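Side-chain contacts in protein Rv1364c/MT1410 (Mycobacterium tuberculosis, PDB 3KE6), which probably acts in sigma-factor control, combining a PP2C-type (RsbU-like) phosphatase domain with an RsbW-like serine kinase (anti-sigma factor) domain: residues Pro144-Val147 / Ala153-Val156; Leu184-Gly189 / Ala203-Leu208. All blocks are in the same frame, centred on the assembly; numbering follows the deposited sequence.

Interaction 1 of 2, residues Pro144-Val147 / Ala153-Val156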
ATOM      1  N   PRO A 144       6.755 -14.864   6.763  1.00 52.70           N
ATOM      2  CA  PRO A 144       6.505 -13.566   7.383  1.00 52.57           C
ATOM      3  C   PRO A 144       6.724 -13.506   8.881  1.00 52.72           C
ATOM      4  O   PRO A 144       6.486 -14.484   9.582  1.00 52.11           O
ATOM      5  CB  PRO A 144       5.026 -13.342   7.102  1.00 52.64           C
ATOM      6  CG  PRO A 144       4.786 -14.061   5.836  1.00 52.43           C
ATOM      7  CD  PRO A 144       5.613 -15.282   5.928  1.00 52.87           C
ATOM      8  N   LEU A 145       7.175 -12.344   9.353  1.00 53.32           N
ATOM      9  CA  LEU A 145       7.239 -12.039  10.781  1.00 52.84           C
ATOM     10  C   LEU A 145       5.906 -11.423  11.139  1.00 52.75           C
ATOM     11  O   LEU A 145       5.377 -10.619  10.371  1.00 53.29           O
ATOM     12  CB  LEU A 145       8.363 -11.031  11.068  1.00 52.82           C
ATOM     13  CG  LEU A 145       8.903 -10.930  12.511  1.00 54.27           C
ATOM     14  CD1 LEU A 145      10.089  -9.953  12.611  1.00 52.97           C
ATOM     15  CD2 LEU A 145       7.805 -10.530  13.488  1.00 56.75           C
ATOM     16  N   LEU A 146       5.348 -11.806  12.280  1.00 52.66           N
ATOM     17  CA  LEU A 146       4.159 -11.136  12.828  1.00 52.71           C
ATOM     18  C   LEU A 146       4.569 -10.392  14.090  1.00 52.36           C
ATOM     19  O   LEU A 146       5.076 -10.986  15.016  1.00 51.90           O
ATOM     20  CB  LEU A 146       3.061 -12.158  13.157  1.00 52.76           C
ATOM     21  CG  LEU A 146       1.887 -11.744  14.059  1.00 52.38           C
ATOM     22  CD1 LEU A 146       0.742 -11.198  13.251  1.00 54.28           C
ATOM     23  CD2 LEU A 146       1.400 -12.918  14.872  1.00 53.23           C
ATOM     24  N   VAL A 147       4.368  -9.084  14.097  1.00 52.57           N
ATOM     25  CA  VAL A 147       4.533  -8.276  15.296  1.00 52.59           C
ATOM     26  C   VAL A 147       3.140  -7.917  15.775  1.00 52.83           C
ATOM     27  O   VAL A 147       2.376  -7.246  15.046  1.00 53.04           O
ATOM     28  CB  VAL A 147       5.312  -6.983  15.012  1.00 52.36           C
ATOM     29  CG1 VAL A 147       5.481  -6.189  16.292  1.00 50.36           C
ATOM     30  CG2 VAL A 147       6.658  -7.303  14.367  1.00 50.93           C
ATOM     31  N   ALA A 153       6.935 -10.365  18.630  1.00 54.50           N
ATOM     32  CA  ALA A 153       7.236 -10.815  17.287  1.00 54.06           C
ATOM     33  C   ALA A 153       7.244 -12.328  17.335  1.00 53.69           C
ATOM     34  O   ALA A 153       7.395 -12.908  18.396  1.00 54.27           O
ATOM     35  CB  ALA A 153       8.573 -10.275  16.825  1.00 53.75           C
ATOM     36  N   ARG A 154       7.025 -12.955  16.194  1.00 53.58           N
ATOM     37  CA  ARG A 154       7.193 -14.388  16.020  1.00 53.94           C
ATOM     38  C   ARG A 154       6.935 -14.642  14.562  1.00 53.49           C
ATOM     39  O   ARG A 154       6.124 -13.955  13.948  1.00 54.01           O
ATOM     40  CB  ARG A 154       6.219 -15.216  16.863  1.00 53.86           C
ATOM     41  CG  ARG A 154       4.797 -15.246  16.353  1.00 55.16           C
ATOM     42  CD  ARG A 154       3.819 -15.769  17.398  1.00 55.89           C
ATOM     43  NE  ARG A 154       2.463 -15.806  16.846  1.00 60.85           N
ATOM     44  CZ  ARG A 154       1.978 -16.791  16.085  1.00 64.53           C
ATOM     45  NH1 ARG A 154       2.717 -17.865  15.782  1.00 64.17           N
ATOM     46  NH2 ARG A 154       0.733 -16.709  15.625  1.00 63.52           N
ATOM     47  N   TYR A 155       7.625 -15.618  14.006  1.00 52.85           N
ATOM     48  CA  TYR A 155       7.419 -15.980  12.629  1.00 52.55           C
ATOM     49  C   TYR A 155       6.147 -16.786  12.511  1.00 52.38           C
ATOM     50  O   TYR A 155       5.850 -17.616  13.359  1.00 52.66           O
ATOM     51  CB  TYR A 155       8.629 -16.768  12.108  1.00 52.69           C
ATOM     52  CG  TYR A 155       9.831 -15.871  11.974  1.00 52.95           C
ATOM     53  CD1 TYR A 155      10.833 -15.856  12.940  1.00 50.49           C
ATOM     54  CD2 TYR A 155       9.932 -14.982  10.897  1.00 52.89           C
ATOM     55  CE1 TYR A 155      11.920 -15.001  12.822  1.00 52.27           C
ATOM     56  CE2 TYR A 155      11.008 -14.132  10.768  1.00 52.22           C
ATOM     57  CZ  TYR A 155      11.996 -14.136  11.728  1.00 54.28           C
ATOM     58  OH  TYR A 155      13.056 -13.273  11.577  1.00 54.98           O
ATOM     59  N   VAL A 156       5.380 -16.515  11.465  1.00 52.41           N
ATOM     60  CA  VAL A 156       4.256 -17.366  11.101  1.00 52.34           C
ATOM     61  C   VAL A 156       4.842 -18.647  10.549  1.00 52.38           C
ATOM     62  O   VAL A 156       5.995 -18.659  10.132  1.00 52.68           O
ATOM     63  CB  VAL A 156       3.338 -16.703  10.044  1.00 52.24           C
ATOM     64  CG1 VAL A 156       2.641 -15.481  10.625  1.00 50.43           C
ATOM     65  CG2 VAL A 156       4.118 -16.328   8.815  1.00 53.17           C
TER
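Leu146 meets Arg154 midway along a beta hairpin in which strand 145-147 and the weakly bonded strand 153-155 run antiparallel at 155° and are joined by a five-residue turn. Leu146 has the most surface buried here. Its N-H donates to the carbonyl O of Arg154 (N to O 2.8 Å), while the return bond from Arg154 N to Leu146 O is weak. The side chains of Leu146 and Arg154 leave the sheet on the same face and run side by side. Leu146 CD2 lies 3.7 Å from Arg154 NE, an oblique approach to the guanidinium, whose NH2 is engaged by a salt bridge to Glu175.

Val156 and Pro144 close the far end. Val156 N donates to Pro144 O (N to O 3.0 Å), with an angle of 160° at the hydrogen. With CG1 set opposite the carbonyl carbon (chi1 -67°), Val156 turns CG2 to the proline ring, 3.4 Å from Pro144 CD, and CG1 to 4.2 Å from Leu146 CB. The valine crosses the proline at about a right angle.

On the opposite face of the hairpin from Leu146, Leu145 sets its CG over one face of the Tyr155 ring. Its CD2 meanwhile rests on Ala153 CB, and Pro144 O stands at the edge of the same ring.

Strand 145-147 is also bonded to strand 182-186 on its other side, and Leu145 and Tyr155 pack under helix 198-212, where Tyr155 OH bonds to Thr202 O. Pro144 and Val156 also touch strand 133-139, at Thr138 and Tyr136, and Pro144 packs on Phe185 of strand 182-186 as well.

Interaction 2 of 2, residues Leu184-Gly189 / Ala203-Leu208; sequences LFYTDG and AEFADL. With MN (manganese (II) ion), chain F.
Leu184 and Tyr186 of strand 182-186 reach Phe205 of helix 198-212 across a wide backbone gap, 10.0 Å between the nearest CA atoms, those of Leu184 and Ala206, so side chains alone make the contact. The alternation of the strand points Leu184 and Tyr186 toward the helix and Phe185 away from it.

Phe205 spans the distance. With its CG opposite the backbone N (chi1 174°), the ring reaches down to the strand and presents its CE2 edge to one face of Tyr186 in a T-shaped pair: centroids 5.3 Å apart, planes at 80°. CE2 of Phe205 lies 3.7 Å from Tyr186 CD2, off the ring centre toward the rim. The CE1 corner of Phe205 touches Leu184 CD2 at 3.9 Å, obliquely.

This is helix-on-sheet packing, consistent with the PP2C-type fold, in which helices flank a beta sandwich; helix 227-241 adds Thr235 and Leu239 around Phe205. The hydroxyl of Tyr186 is tied by a hydrogen bond to Pro143 O.

Just past the strand, the chain enters the metal site. Asp188 OD1 binds the manganese at 2.2 Å together with three waters, and Asp71 and Asp247 complete the set. Between Tyr186 and Asp188, Thr187 OG1 is hydrogen-bonded to Asp54 OD2.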
ATOM      1  N   LEU A 184       5.181  -8.671   8.438  1.00 51.12           N
ATOM      2  CA  LEU A 184       6.334  -8.224   7.652  1.00 51.39           C
ATOM      3  C   LEU A 184       6.787  -9.254   6.605  1.00 51.56           C
ATOM      4  O   LEU A 184       7.396 -10.261   6.919  1.00 51.80           O
ATOM      5  CB  LEU A 184       7.499  -7.872   8.587  1.00 51.00           C
ATOM      6  CG  LEU A 184       7.401  -6.574   9.415  1.00 52.74           C
ATOM      7  CD1 LEU A 184       6.212  -6.551  10.388  1.00 51.99           C
ATOM      8  CD2 LEU A 184       8.682  -6.329  10.193  1.00 51.22           C
ATOM      9  N   PHE A 185       6.470  -8.980   5.355  1.00 51.93           N
ATOM     10  CA  PHE A 185       7.003  -9.723   4.222  1.00 51.77           C
ATOM     11  C   PHE A 185       8.411  -9.195   3.939  1.00 51.28           C
ATOM     12  O   PHE A 185       8.630  -7.977   3.936  1.00 51.16           O
ATOM     13  CB  PHE A 185       6.112  -9.497   2.978  1.00 53.12           C
ATOM     14  CG  PHE A 185       4.830 -10.313   2.964  1.00 54.76           C
ATOM     15  CD1 PHE A 185       4.429 -10.978   1.813  1.00 57.92           C
ATOM     16  CD2 PHE A 185       4.029 -10.419   4.093  1.00 59.71           C
ATOM     17  CE1 PHE A 185       3.257 -11.738   1.794  1.00 58.64           C
ATOM     18  CE2 PHE A 185       2.872 -11.186   4.081  1.00 59.53           C
ATOM     19  CZ  PHE A 185       2.486 -11.847   2.928  1.00 58.80           C
ATOM     20  N   TYR A 186       9.350 -10.091   3.658  1.00 50.72           N
ATOM     21  CA  TYR A 186      10.748  -9.706   3.396  1.00 50.77           C
ATOM     22  C   TYR A 186      11.418 -10.724   2.460  1.00 50.52           C
ATOM     23  O   TYR A 186      10.922 -11.839   2.294  1.00 50.53           O
ATOM     24  CB  TYR A 186      11.536  -9.655   4.715  1.00 50.57           C
ATOM     25  CG  TYR A 186      11.502 -10.988   5.370  1.00 49.07           C
ATOM     26  CD1 TYR A 186      12.503 -11.913   5.159  1.00 48.00           C
ATOM     27  CD2 TYR A 186      10.405 -11.367   6.112  1.00 51.06           C
ATOM     28  CE1 TYR A 186      12.435 -13.176   5.729  1.00 50.51           C
ATOM     29  CE2 TYR A 186      10.326 -12.614   6.693  1.00 51.28           C
ATOM     30  CZ  TYR A 186      11.343 -13.516   6.494  1.00 50.11           C
ATOM     31  OH  TYR A 186      11.256 -14.755   7.054  1.00 51.06           O
ATOM     32  N   THR A 187      12.556 -10.351   1.886  1.00 50.28           N
ATOM     33  CA  THR A 187      13.342 -11.278   1.091  1.00 50.39           C
ATOM     34  C   THR A 187      14.530 -11.750   1.908  1.00 50.97           C
ATOM     35  O   THR A 187      14.872 -11.139   2.923  1.00 51.65           O
ATOM     36  CB  THR A 187      13.830 -10.669  -0.242  1.00 50.15           C
ATOM     37  OG1 THR A 187      14.364  -9.357  -0.020  1.00 49.63           O
ATOM     38  CG2 THR A 187      12.688 -10.614  -1.238  1.00 48.06           C
ATOM     39  N   ASP A 188      15.159 -12.831   1.441  1.00 50.96           N
ATOM     40  CA  ASP A 188      16.255 -13.480   2.150  1.00 50.88           C
ATOM     41  C   ASP A 188      17.465 -12.570   2.343  1.00 50.84           C
ATOM     42  O   ASP A 188      18.323 -12.827   3.200  1.00 50.58           O
ATOM     43  CB  ASP A 188      16.655 -14.812   1.461  1.00 51.05           C
ATOM     44  CG  ASP A 188      17.146 -14.642   0.011  1.00 53.14           C
ATOM     45  OD1 ASP A 188      17.330 -13.504  -0.476  1.00 61.25           O
ATOM     46  OD2 ASP A 188      17.341 -15.679  -0.658  1.00 55.56           O
ATOM     47  N   GLY A 189      17.531 -11.505   1.554  1.00 50.88           N
ATOM     48  CA  GLY A 189      18.587 -10.516   1.709  1.00 51.11           C
ATOM     49  C   GLY A 189      18.582  -9.880   3.081  1.00 50.98           C
ATOM     50  O   GLY A 189      19.623  -9.469   3.579  1.00 50.99           O
ATOM     51  N   ALA A 203      16.650 -14.608  14.343  1.00 57.17           N
ATOM     52  CA  ALA A 203      16.234 -14.231  15.704  1.00 56.90           C
ATOM     53  C   ALA A 203      16.494 -12.753  16.041  1.00 56.90           C
ATOM     54  O   ALA A 203      15.896 -12.227  16.979  1.00 57.39           O
ATOM     55  CB  ALA A 203      16.901 -15.127  16.730  1.00 56.41           C
ATOM     56  N   GLU A 204      17.373 -12.090  15.289  1.00 56.48           N
ATOM     57  CA  GLU A 204      17.708 -10.691  15.547  1.00 56.12           C
ATOM     58  C   GLU A 204      16.665  -9.777  14.923  1.00 55.64           C
ATOM     59  O   GLU A 204      16.263  -8.767  15.506  1.00 55.97           O
ATOM     60  CB  GLU A 204      19.094 -10.358  14.990  1.00 56.13           C
ATOM     61  CG  GLU A 204      19.644  -9.027  15.502  1.00 56.96           C
ATOM     62  CD  GLU A 204      20.961  -8.624  14.852  1.00 57.93           C
ATOM     63  OE1 GLU A 204      21.795  -9.530  14.560  1.00 60.14           O
ATOM     64  OE2 GLU A 204      21.152  -7.395  14.649  1.00 60.63           O
ATOM     65  N   PHE A 205      16.253 -10.133  13.715  1.00 54.63           N
ATOM     66  CA  PHE A 205      15.173  -9.463  13.025  1.00 54.11           C
ATOM     67  C   PHE A 205      13.918  -9.491  13.908  1.00 53.53           C
ATOM     68  O   PHE A 205      13.336  -8.448  14.180  1.00 53.38           O
ATOM     69  CB  PHE A 205      14.978 -10.145  11.654  1.00 53.81           C
ATOM     70  CG  PHE A 205      13.795  -9.657  10.854  1.00 53.84           C
ATOM     71  CD1 PHE A 205      13.283  -8.369  11.000  1.00 53.75           C
ATOM     72  CD2 PHE A 205      13.212 -10.501   9.918  1.00 50.77           C
ATOM     73  CE1 PHE A 205      12.186  -7.947  10.247  1.00 53.52           C
ATOM     74  CE2 PHE A 205      12.125 -10.091   9.153  1.00 52.00           C
ATOM     75  CZ  PHE A 205      11.613  -8.814   9.313  1.00 53.50           C
ATOM     76  N   ALA A 206      13.529 -10.670  14.384  1.00 53.24           N
ATOM     77  CA  ALA A 206      12.356 -10.804  15.267  1.00 53.30           C
ATOM     78  C   ALA A 206      12.449  -9.934  16.527  1.00 53.12           C
ATOM     79  O   ALA A 206      11.542  -9.160  16.804  1.00 53.12           O
ATOM     80  CB  ALA A 206      12.141 -12.267  15.656  1.00 53.22           C
ATOM     81  N   ASP A 207      13.545 -10.063  17.275  1.00 52.93           N
ATOM     82  CA  ASP A 207      13.729  -9.320  18.535  1.00 52.88           C
ATOM     83  C   ASP A 207      13.704  -7.813  18.330  1.00 52.37           C
ATOM     84  O   ASP A 207      13.166  -7.088  19.156  1.00 52.41           O
ATOM     85  CB  ASP A 207      15.058  -9.702  19.233  1.00 52.62           C
ATOM     86  CG  ASP A 207      15.066 -11.134  19.760  1.00 53.41           C
ATOM     87  OD1 ASP A 207      14.226 -11.942  19.308  1.00 53.54           O
ATOM     88  OD2 ASP A 207      15.929 -11.459  20.618  1.00 56.07           O
ATOM     89  N   LEU A 208      14.313  -7.358  17.242  1.00 52.22           N
ATOM     90  CA  LEU A 208      14.422  -5.933  16.937  1.00 52.30           C
ATOM     91  C   LEU A 208      13.060  -5.354  16.567  1.00 51.99           C
ATOM     92  O   LEU A 208      12.682  -4.283  17.031  1.00 51.92           O
ATOM     93  CB  LEU A 208      15.414  -5.725  15.790  1.00 52.34           C
ATOM     94  CG  LEU A 208      15.905  -4.316  15.453  1.00 52.46           C
ATOM     95  CD1 LEU A 208      16.325  -3.534  16.702  1.00 52.42           C
ATOM     96  CD2 LEU A 208      17.072  -4.429  14.459  1.00 52.90           C
TER
HETATM   97 MN    MN F   2      17.806 -13.407  -2.639  1.00 73.68          MN
HETATM   98  O   HOH W   1      18.841 -15.355  -2.611  1.00 73.09           O
HETATM   99  O   HOH W   2      18.868 -12.899  -4.514  1.00 70.76           O
HETATM  100  O   HOH W   3      17.232 -11.280  -2.401  1.00 72.84           O

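Both interactions are largely buried and share one sheet: strand 145-147 of interaction 1 pairs with strand 182-186 of interaction 2, and Leu145 O lies 2.8 Å from Leu184 N, a probable hydrogen bond. Their centres are about 9 Å apart. Interaction 1 is backbone pairing between strands, with apolar side chains on both faces and a charged arginine reaching an exposed margin; it buries 433 Å². Interaction 2 buries 138 Å², rests on an edge-to-face aromatic pair and one leucine contact, with no polar bond between its segments, and joins helix to sheet. The two meet at Phe205, on which Leu145 and Tyr155 also pack. Only the second includes a metal ligand, beyond the strand's end.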